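Local coordinates for peptidoglycan-recognition protein LB (Drosophila melanogaster, PDB 7NSZ) that hydrolyses the amide link between N-acetylmuramoyl groups and L-amino acids in bacterial peptidoglycan, using one zinc ion, as part of innate immunity, at residues A[50-55]-A[59-64]; A[63-68]-A[114-119]; A[134-139]-A[143-148]. The protein carries 1 engineered substitution. All blocks are in the same frame, centred on the assembly; numbering follows the deposited sequence.

Contact 1: residues A[50-55]-A[59-64]; sequences AVCYST and MKSMRD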
loop_
_atom_site.group_PDB
_atom_site.type_symbol
_atom_site.label_atom_id
_atom_site.label_comp_id
_atom_site.label_asym_id
_atom_site.label_seq_id
_atom_site.Cartn_x
_atom_site.Cartn_y
_atom_site.Cartn_z
ATOM N N ALA A 50 -7.661 5.935 -11.276
ATOM C CA ALA A 50 -8.432 6.836 -10.416
ATOM C C ALA A 50 -9.249 6.065 -9.366
ATOM O O ALA A 50 -9.306 4.817 -9.396
ATOM C CB ALA A 50 -9.363 7.651 -11.285
ATOM N N VAL A 51 -9.888 6.770 -8.451
ATOM C CA VAL A 51 -10.743 6.148 -7.417
ATOM C C VAL A 51 -11.762 5.214 -8.066
ATOM O O VAL A 51 -12.291 5.488 -9.130
ATOM C CB VAL A 51 -11.417 7.225 -6.564
ATOM C CG1 VAL A 51 -12.354 8.090 -7.413
ATOM C CG2 VAL A 51 -12.149 6.609 -5.364
ATOM N N CYS A 52 -11.971 4.081 -7.417
ATOM C CA CYS A 52 -12.857 2.974 -7.844
ATOM C C CYS A 52 -13.909 2.819 -6.758
ATOM O O CYS A 52 -13.555 2.706 -5.581
ATOM C CB CYS A 52 -12.031 1.710 -8.081
ATOM S SG CYS A 52 -11.150 0.975 -6.660
ATOM N N TYR A 53 -15.193 2.892 -7.105
ATOM C CA TYR A 53 -16.245 2.807 -6.075
ATOM C C TYR A 53 -16.871 1.403 -6.029
ATOM O O TYR A 53 -17.421 1.063 -4.952
ATOM C CB TYR A 53 -17.295 3.883 -6.324
ATOM C CG TYR A 53 -16.774 5.265 -6.026
ATOM C CD1 TYR A 53 -16.624 6.188 -7.034
ATOM C CD2 TYR A 53 -16.391 5.627 -4.744
ATOM C CE1 TYR A 53 -16.163 7.464 -6.774
ATOM C CE2 TYR A 53 -15.881 6.890 -4.471
ATOM C CZ TYR A 53 -15.763 7.803 -5.495
ATOM O OH TYR A 53 -15.299 9.072 -5.263
ATOM N N SER A 54 -16.890 0.669 -7.119
ATOM C CA SER A 54 -17.438 -0.714 -7.127
ATOM C C SER A 54 -16.325 -1.767 -7.147
ATOM O O SER A 54 -15.241 -1.535 -7.673
ATOM C CB SER A 54 -18.356 -0.935 -8.283
ATOM O OG SER A 54 -17.660 -1.179 -9.468
ATOM N N THR A 55 -16.610 -2.900 -6.562
ATOM C CA THR A 55 -15.632 -3.991 -6.474
ATOM C C THR A 55 -15.233 -4.437 -7.870
ATOM O O THR A 55 -14.047 -4.585 -8.155
ATOM C CB THR A 55 -16.185 -5.114 -5.622
ATOM O OG1 THR A 55 -16.315 -4.626 -4.297
ATOM C CG2 THR A 55 -15.276 -6.329 -5.645
ATOM N N MET A 59 -11.276 -4.362 -8.671
ATOM C CA MET A 59 -10.546 -5.557 -9.147
ATOM C C MET A 59 -9.837 -5.255 -10.478
ATOM O O MET A 59 -8.650 -5.615 -10.639
ATOM C CB MET A 59 -11.525 -6.715 -9.355
ATOM C CG MET A 59 -12.143 -7.193 -8.065
ATOM S SD MET A 59 -13.396 -8.453 -8.327
ATOM C CE MET A 59 -13.628 -9.103 -6.658
ATOM N N LYS A 60 -10.512 -4.590 -11.408
ATOM C CA LYS A 60 -9.883 -4.159 -12.681
ATOM C C LYS A 60 -8.697 -3.226 -12.395
ATOM O O LYS A 60 -7.651 -3.328 -13.048
ATOM C CB LYS A 60 -10.947 -3.554 -13.608
ATOM C CG LYS A 60 -10.435 -2.985 -14.911
ATOM C CD LYS A 60 -9.721 -3.966 -15.769
ATOM C CE LYS A 60 -9.758 -3.554 -17.233
ATOM N NZ LYS A 60 -9.267 -2.180 -17.468
ATOM N N SER A 61 -8.816 -2.325 -11.430
ATOM C CA SER A 61 -7.755 -1.342 -11.135
ATOM C C SER A 61 -6.528 -2.102 -10.624
ATOM O O SER A 61 -5.420 -1.714 -10.963
ATOM C CB SER A 61 -8.195 -0.303 -10.132
ATOM O OG SER A 61 -9.296 0.471 -10.565
ATOM N N MET A 62 -6.709 -3.113 -9.774
ATOM C CA MET A 62 -5.588 -3.946 -9.319
ATOM C C MET A 62 -4.937 -4.618 -10.535
ATOM O O MET A 62 -3.705 -4.605 -10.642
ATOM C CB MET A 62 -6.061 -5.008 -8.320
ATOM C CG MET A 62 -6.461 -4.437 -6.961
ATOM S SD MET A 62 -5.085 -3.698 -6.050
ATOM C CE MET A 62 -4.040 -5.101 -5.752
ATOM N N ARG A 63 -5.724 -5.175 -11.458
ATOM C CA ARG A 63 -5.135 -5.793 -12.676
ATOM C C ARG A 63 -4.433 -4.734 -13.507
ATOM O O ARG A 63 -3.375 -5.039 -14.104
ATOM C CB ARG A 63 -6.204 -6.530 -13.483
ATOM C CG ARG A 63 -6.738 -7.745 -12.760
ATOM C CD ARG A 63 -7.625 -8.657 -13.612
ATOM N NE ARG A 63 -8.766 -7.953 -14.184
ATOM C CZ ARG A 63 -9.958 -7.918 -13.610
ATOM N NH1 ARG A 63 -10.136 -8.387 -12.398
ATOM N NH2 ARG A 63 -10.965 -7.316 -14.217
ATOM N N ASP A 64 -5.000 -3.565 -13.638
ATOM C CA ASP A 64 -4.327 -2.503 -14.411
ATOM C C ASP A 64 -2.956 -2.164 -13.811
ATOM O O ASP A 64 -1.956 -1.940 -14.563
ATOM C CB ASP A 64 -5.261 -1.300 -14.516
ATOM C CG ASP A 64 -6.442 -1.489 -15.461
ATOM O OD1 ASP A 64 -6.463 -2.477 -16.204
ATOM O OD2 ASP A 64 -7.355 -0.657 -15.388
HETATM O O HOH W 1 -10.257 2.877 -10.958
#

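Contact 2: residues A[63-68]-A[114-119]; sequences RDMQDF and VLIGDW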
loop_
_atom_site.group_PDB
_atom_site.type_symbol
_atom_site.label_atom_id
_atom_site.label_comp_id
_atom_site.label_asym_id
_atom_site.label_seq_id
_atom_site.Cartn_x
_atom_site.Cartn_y
_atom_site.Cartn_z
ATOM N N ARG A 63 -5.724 -5.175 -11.458
ATOM C CA ARG A 63 -5.135 -5.793 -12.676
ATOM C C ARG A 63 -4.433 -4.734 -13.507
ATOM O O ARG A 63 -3.375 -5.039 -14.104
ATOM C CB ARG A 63 -6.204 -6.530 -13.483
ATOM C CG ARG A 63 -6.738 -7.745 -12.760
ATOM C CD ARG A 63 -7.625 -8.657 -13.612
ATOM N NE ARG A 63 -8.766 -7.953 -14.184
ATOM C CZ ARG A 63 -9.958 -7.918 -13.610
ATOM N NH1 ARG A 63 -10.136 -8.387 -12.398
ATOM N NH2 ARG A 63 -10.965 -7.316 -14.217
ATOM N N ASP A 64 -5.000 -3.565 -13.638
ATOM C CA ASP A 64 -4.327 -2.503 -14.411
ATOM C C ASP A 64 -2.956 -2.164 -13.811
ATOM O O ASP A 64 -1.956 -1.940 -14.563
ATOM C CB ASP A 64 -5.261 -1.300 -14.516
ATOM C CG ASP A 64 -6.442 -1.489 -15.461
ATOM O OD1 ASP A 64 -6.463 -2.477 -16.204
ATOM O OD2 ASP A 64 -7.355 -0.657 -15.388
ATOM N N MET A 65 -2.853 -1.994 -12.505
ATOM C CA MET A 65 -1.539 -1.737 -11.862
ATOM C C MET A 65 -0.626 -2.929 -12.064
ATOM O O MET A 65 0.571 -2.700 -12.385
ATOM C CB MET A 65 -1.710 -1.436 -10.370
ATOM C CG MET A 65 -2.420 -0.114 -10.117
ATOM S SD MET A 65 -2.448 0.378 -8.365
ATOM C CE MET A 65 -3.659 -0.774 -7.751
ATOM N N GLN A 66 -1.129 -4.122 -11.843
ATOM C CA GLN A 66 -0.256 -5.302 -12.053
ATOM C C GLN A 66 0.263 -5.341 -13.496
ATOM O O GLN A 66 1.449 -5.673 -13.673
ATOM C CB GLN A 66 -0.970 -6.593 -11.709
ATOM C CG GLN A 66 -0.019 -7.761 -11.702
ATOM C CD GLN A 66 -0.675 -9.104 -11.536
ATOM O OE1 GLN A 66 -1.732 -9.348 -12.116
ATOM N NE2 GLN A 66 -0.024 -9.962 -10.765
ATOM N N ASP A 67 -0.597 -5.056 -14.447
ATOM C CA ASP A 67 -0.244 -5.077 -15.892
ATOM C C ASP A 67 0.826 -4.021 -16.174
ATOM O O ASP A 67 1.851 -4.283 -16.850
ATOM C CB ASP A 67 -1.448 -4.869 -16.791
ATOM C CG ASP A 67 -2.420 -6.038 -16.826
ATOM O OD1 ASP A 67 -2.105 -7.121 -16.284
ATOM O OD2 ASP A 67 -3.507 -5.809 -17.489
ATOM N N PHE A 68 0.637 -2.813 -15.668
ATOM C CA PHE A 68 1.632 -1.731 -15.824
ATOM C C PHE A 68 2.962 -2.157 -15.242
ATOM O O PHE A 68 4.005 -2.064 -15.921
ATOM C CB PHE A 68 1.102 -0.481 -15.153
ATOM C CG PHE A 68 1.988 0.741 -15.272
ATOM C CD1 PHE A 68 2.496 1.149 -16.501
ATOM C CD2 PHE A 68 2.271 1.514 -14.160
ATOM C CE1 PHE A 68 3.288 2.289 -16.597
ATOM C CE2 PHE A 68 3.047 2.666 -14.252
ATOM C CZ PHE A 68 3.549 3.040 -15.476
ATOM N N VAL A 114 -1.217 0.820 -1.133
ATOM C CA VAL A 114 -1.688 1.843 -2.095
ATOM C C VAL A 114 -3.185 2.050 -1.888
ATOM O O VAL A 114 -4.001 1.133 -1.912
ATOM C CB VAL A 114 -1.338 1.471 -3.546
ATOM C CG1 VAL A 114 -2.016 0.206 -4.042
ATOM C CG2 VAL A 114 -1.645 2.637 -4.472
ATOM N N LEU A 115 -3.574 3.311 -1.727
ATOM C CA LEU A 115 -4.977 3.723 -1.753
ATOM C C LEU A 115 -5.297 4.103 -3.189
ATOM O O LEU A 115 -4.740 5.075 -3.700
ATOM C CB LEU A 115 -5.277 4.861 -0.769
ATOM C CG LEU A 115 -5.547 4.413 0.662
ATOM C CD1 LEU A 115 -4.331 3.947 1.392
ATOM C CD2 LEU A 115 -6.215 5.566 1.457
ATOM N N ILE A 116 -6.066 3.296 -3.888
ATOM C CA ILE A 116 -6.321 3.498 -5.330
ATOM C C ILE A 116 -7.003 4.864 -5.506
ATOM O O ILE A 116 -7.966 5.206 -4.785
ATOM C CB ILE A 116 -7.163 2.350 -5.920
ATOM C CG1 ILE A 116 -6.388 1.034 -5.818
ATOM C CG2 ILE A 116 -7.588 2.621 -7.350
ATOM C CD1 ILE A 116 -7.239 -0.202 -5.963
ATOM N N GLY A 117 -6.440 5.669 -6.389
ATOM C CA GLY A 117 -6.979 6.999 -6.733
ATOM C C GLY A 117 -5.888 8.028 -6.696
ATOM O O GLY A 117 -4.718 7.739 -6.388
ATOM N N ASP A 118 -6.319 9.246 -7.041
ATOM C CA ASP A 118 -5.493 10.461 -7.001
ATOM C C ASP A 118 -5.895 11.245 -5.751
ATOM O O ASP A 118 -7.008 11.789 -5.763
ATOM C CB ASP A 118 -5.681 11.282 -8.284
ATOM C CG ASP A 118 -5.004 12.653 -8.253
ATOM O OD1 ASP A 118 -4.128 12.898 -7.411
ATOM O OD2 ASP A 118 -5.310 13.460 -9.184
ATOM N N TRP A 119 -5.029 11.314 -4.755
ATOM C CA TRP A 119 -5.349 11.935 -3.438
ATOM C C TRP A 119 -4.454 13.157 -3.152
ATOM O O TRP A 119 -4.111 13.480 -2.030
ATOM C CB TRP A 119 -5.309 10.856 -2.365
ATOM C CG TRP A 119 -6.215 9.687 -2.669
ATOM C CD1 TRP A 119 -5.828 8.384 -2.883
ATOM C CD2 TRP A 119 -7.623 9.711 -2.944
ATOM N NE1 TRP A 119 -6.898 7.607 -3.170
ATOM C CE2 TRP A 119 -8.024 8.389 -3.249
ATOM C CE3 TRP A 119 -8.601 10.716 -2.916
ATOM C CZ2 TRP A 119 -9.320 8.036 -3.533
ATOM C CZ3 TRP A 119 -9.889 10.386 -3.226
ATOM C CH2 TRP A 119 -10.258 9.071 -3.504
#

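Contact 3: residues A[134-139]-A[143-148]; sequences NLIAFG and GYIDPA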
loop_
_atom_site.group_PDB
_atom_site.type_symbol
_atom_site.label_atom_id
_atom_site.label_comp_id
_atom_site.label_asym_id
_atom_site.label_seq_id
_atom_site.Cartn_x
_atom_site.Cartn_y
_atom_site.Cartn_z
ATOM N N ASN A 134 -7.494 -0.701 9.405
ATOM C CA ASN A 134 -7.841 -2.089 9.801
ATOM C C ASN A 134 -6.777 -3.078 9.302
ATOM O O ASN A 134 -6.321 -3.978 10.028
ATOM C CB ASN A 134 -9.221 -2.455 9.283
ATOM C CG ASN A 134 -10.313 -1.726 10.054
ATOM O OD1 ASN A 134 -10.113 -1.340 11.208
ATOM N ND2 ASN A 134 -11.451 -1.505 9.421
ATOM N N LEU A 135 -6.266 -2.869 8.082
ATOM C CA LEU A 135 -5.192 -3.734 7.568
ATOM C C LEU A 135 -3.957 -3.642 8.460
ATOM O O LEU A 135 -3.337 -4.654 8.774
ATOM C CB LEU A 135 -4.875 -3.319 6.137
ATOM C CG LEU A 135 -3.692 -4.007 5.491
ATOM C CD1 LEU A 135 -3.844 -5.527 5.414
ATOM C CD2 LEU A 135 -3.405 -3.424 4.128
ATOM N N ILE A 136 -3.558 -2.427 8.823
ATOM C CA ILE A 136 -2.376 -2.237 9.685
ATOM C C ILE A 136 -2.616 -2.932 11.027
ATOM O O ILE A 136 -1.736 -3.635 11.513
ATOM C CB ILE A 136 -2.033 -0.745 9.800
ATOM C CG1 ILE A 136 -1.671 -0.131 8.435
ATOM C CG2 ILE A 136 -0.962 -0.563 10.868
ATOM C CD1 ILE A 136 -1.691 1.382 8.424
ATOM N N ALA A 137 -3.773 -2.700 11.613
ATOM C CA ALA A 137 -4.148 -3.298 12.915
ATOM C C ALA A 137 -4.110 -4.830 12.830
ATOM O O ALA A 137 -3.502 -5.471 13.704
ATOM C CB ALA A 137 -5.525 -2.823 13.354
ATOM N N PHE A 138 -4.606 -5.399 11.760
ATOM C CA PHE A 138 -4.605 -6.870 11.542
ATOM C C PHE A 138 -3.168 -7.376 11.387
ATOM O O PHE A 138 -2.779 -8.441 11.931
ATOM C CB PHE A 138 -5.409 -7.256 10.303
ATOM N N GLY A 139 -2.310 -6.607 10.686
ATOM C CA GLY A 139 -0.905 -6.969 10.501
ATOM C C GLY A 139 -0.193 -6.964 11.833
ATOM O O GLY A 139 0.635 -7.880 12.079
ATOM N N GLY A 143 1.348 -10.376 13.882
ATOM C CA GLY A 143 2.797 -10.398 14.027
ATOM C C GLY A 143 3.541 -10.123 12.720
ATOM O O GLY A 143 4.768 -10.252 12.720
ATOM N N TYR A 144 2.853 -9.670 11.675
ATOM C CA TYR A 144 3.498 -9.292 10.388
ATOM C C TYR A 144 4.053 -7.872 10.426
ATOM O O TYR A 144 4.947 -7.548 9.598
ATOM C CB TYR A 144 2.522 -9.390 9.202
ATOM C CG TYR A 144 1.947 -10.769 8.982
ATOM C CD1 TYR A 144 0.587 -10.925 8.836
ATOM C CD2 TYR A 144 2.739 -11.891 8.881
ATOM C CE1 TYR A 144 -0.001 -12.159 8.622
ATOM C CE2 TYR A 144 2.171 -13.144 8.705
ATOM C CZ TYR A 144 0.799 -13.268 8.587
ATOM O OH TYR A 144 0.213 -14.492 8.374
ATOM N N ILE A 145 3.484 -7.004 11.268
ATOM C CA ILE A 145 3.919 -5.589 11.396
ATOM C C ILE A 145 4.417 -5.365 12.824
ATOM O O ILE A 145 3.710 -5.795 13.767
ATOM C CB ILE A 145 2.768 -4.632 11.058
ATOM C CG1 ILE A 145 2.304 -4.845 9.631
ATOM C CG2 ILE A 145 3.244 -3.219 11.314
ATOM C CD1 ILE A 145 1.158 -4.003 9.204
ATOM N N ASP A 146 5.601 -4.814 12.992
ATOM C CA ASP A 146 6.140 -4.537 14.333
ATOM C C ASP A 146 5.121 -3.724 15.120
ATOM O O ASP A 146 4.555 -2.763 14.625
ATOM C CB ASP A 146 7.471 -3.826 14.170
ATOM C CG ASP A 146 8.263 -3.817 15.448
ATOM O OD1 ASP A 146 9.279 -4.547 15.458
ATOM O OD2 ASP A 146 7.815 -3.109 16.411
ATOM N N PRO A 147 4.856 -4.058 16.406
ATOM C CA PRO A 147 3.959 -3.243 17.216
ATOM C C PRO A 147 4.416 -1.790 17.397
ATOM O O PRO A 147 3.570 -0.994 17.603
ATOM C CB PRO A 147 3.910 -3.952 18.585
ATOM C CG PRO A 147 5.111 -4.859 18.595
ATOM C CD PRO A 147 5.421 -5.194 17.147
ATOM N N ALA A 148 5.702 -1.523 17.230
ATOM C CA ALA A 148 6.275 -0.156 17.216
ATOM C C ALA A 148 6.639 0.290 15.799
ATOM O O ALA A 148 7.589 1.085 15.620
ATOM C CB ALA A 148 7.490 -0.108 18.101
#

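Contact 1: residues A[50-55]-A[59-64]
Thr55 and Met59 close the first turn of helix 55-72, Met59 N donating to Thr55 O over 2.8 Å at a nearly straight 171°, with the donor lying almost along the C=O axis. This is the N-terminal start of an alpha-helix capped by the loop before it: Ser54 holds the N-cap position, and its side chain takes up a backbone N of the first turn. The residues before Ser54 run beside the helix, so that Cys52 faces Ser61 with their CA atoms 7.4 Å apart. The loop is also tied to the helix covalently, by the disulfide from Cys52 to Cys58.

The closest side-chain contact is at the helix start. Met59 leaves the helix as an extended chain (chi2 175°, chi3 166°), which carries its CE to the CG2 branch of Thr55, 3.4 Å away and tighter than ordinary van der Waals contact. The two side chains cross obliquely. On the way, Met59 CG passes 3.2 Å from Thr55 O, so the methionine lies beside the same carbonyl that receives its backbone N-H. The hydroxyl of Thr55 is used elsewhere, in a hydrogen bond to Asp87, while Tyr91 of strand 90-92 packs against both residues.

Further from the helix start, the contact becomes looser and partly water-mediated. Cys52 CB approaches Ser61 OG at 3.9 Å, a plain contact of a methylene with a hydroxyl. Ser61 OG is hydrogen-bonded to Asp57 O one turn back in the helix, and it also meets a water at 2.6 Å. That water donates to Ala50 O at 2.7 Å, linking the backbone of Ala50 to the buried Ser61.

Contact 2: residues A[63-68]-A[114-119]
Met65 reaches from helix 55-72 to the end of strand 110-115, where its methyl carbon CE meets Val114 and, just past the strand, Ile116. This is helix-on-sheet packing within the amidase fold, and the main chains stay well apart: Met65 CA and Ile116 CA are 9.6 Å from each other. The Met65 and Ile116 side chains together fill that distance. Met65 runs straight through chi2 and then bends at chi3 (-74°), which turns CE against the CG1 and CD1 atoms of Ile116 at 3.8 and 4.0 Å. The methionine and isoleucine chains cross at a slant, and the methyl meets the flank of the isoleucine branch.

Val114 joins more lightly, through CG1, 4.2 Å from Met65 CE. It also packs against the zinc ligand His44 and against Phe80, an engineered residue at a position inferred to be essential for zinc hydrate coordination. Leu115, between Val114 and Ile116 in sequence, packs on Met128 of helix 126-142 and Leu167 of helix 165-171. After Leu115 the chain leaves the strand, and Trp119 NE1 makes two weak hydrogen bonds back to the carbonyls of Leu115 and Ile116.

All three touching residues are buried and meet through carbon alone. Cohesion between helix and strand here therefore rests on shape and dispersion, with the flexible thioether fitted to two branched side chains, one of which backs the zinc site.

Contact 3: residues A[134-139]-A[143-148]
Gly139 O, in the last turn of helix 126-142, accepts from two backbone donors of the chain that leaves it. Tyr144 N bonds to it at 2.9 Å, tilted 16° from the carbonyl plane; Ile145 N, at 3.1 Å, comes from above that plane. The helix ends in a Schellman motif, with Gly143 at positive phi (86°) reversing the chain.

Ile145 then folds back over the helix. With CG1 beside its own backbone N (chi1 -61°) and the chain extended beyond, its CD1 lies 3.8 Å from Gly139 CA and 3.7 Å from Ile136 O. A side chain on Gly139 would clash with that methyl. Cutting Ile145 back to an alanine removes every carbon beyond CB and would probably open a gap over Gly139 CA and leave Val41 and Val111 without the side chain they pack against.

Asp146 OD2 uses its anti lone pair to accept from Ala148 N at 2.8 Å, an Asx turn at the corner. Tyr144 stacks on Phe96. Polar atoms thus fix the turn, while the CD1 methyl of Ile145 packs on the last turn, where Gly139 has no side chain.

Contacts 1 and 2 form one continuous region, with centres 7 Å apart and helix 55-72 common to both. The Ile116 CG2 branch lies 4.0 Å from Cys52 SG, and Val51 CG2 touches Trp119 CH2 at 3.6 Å, so the loop of residues 50-55 packs on the segment that follows strand 110-115. Contact 2 lies near the zinc site: the side chain of Val114 is about 7 Å from the zinc ion, held by His44, His154 and Cys162. Contact 3 stands apart, on the opposite side of the chain's centre, about 22 Å from contact 2 and 25 Å from contact 1, centre to centre; strand 110-115 and helix 126-142 are consecutive elements joining it to contact 2.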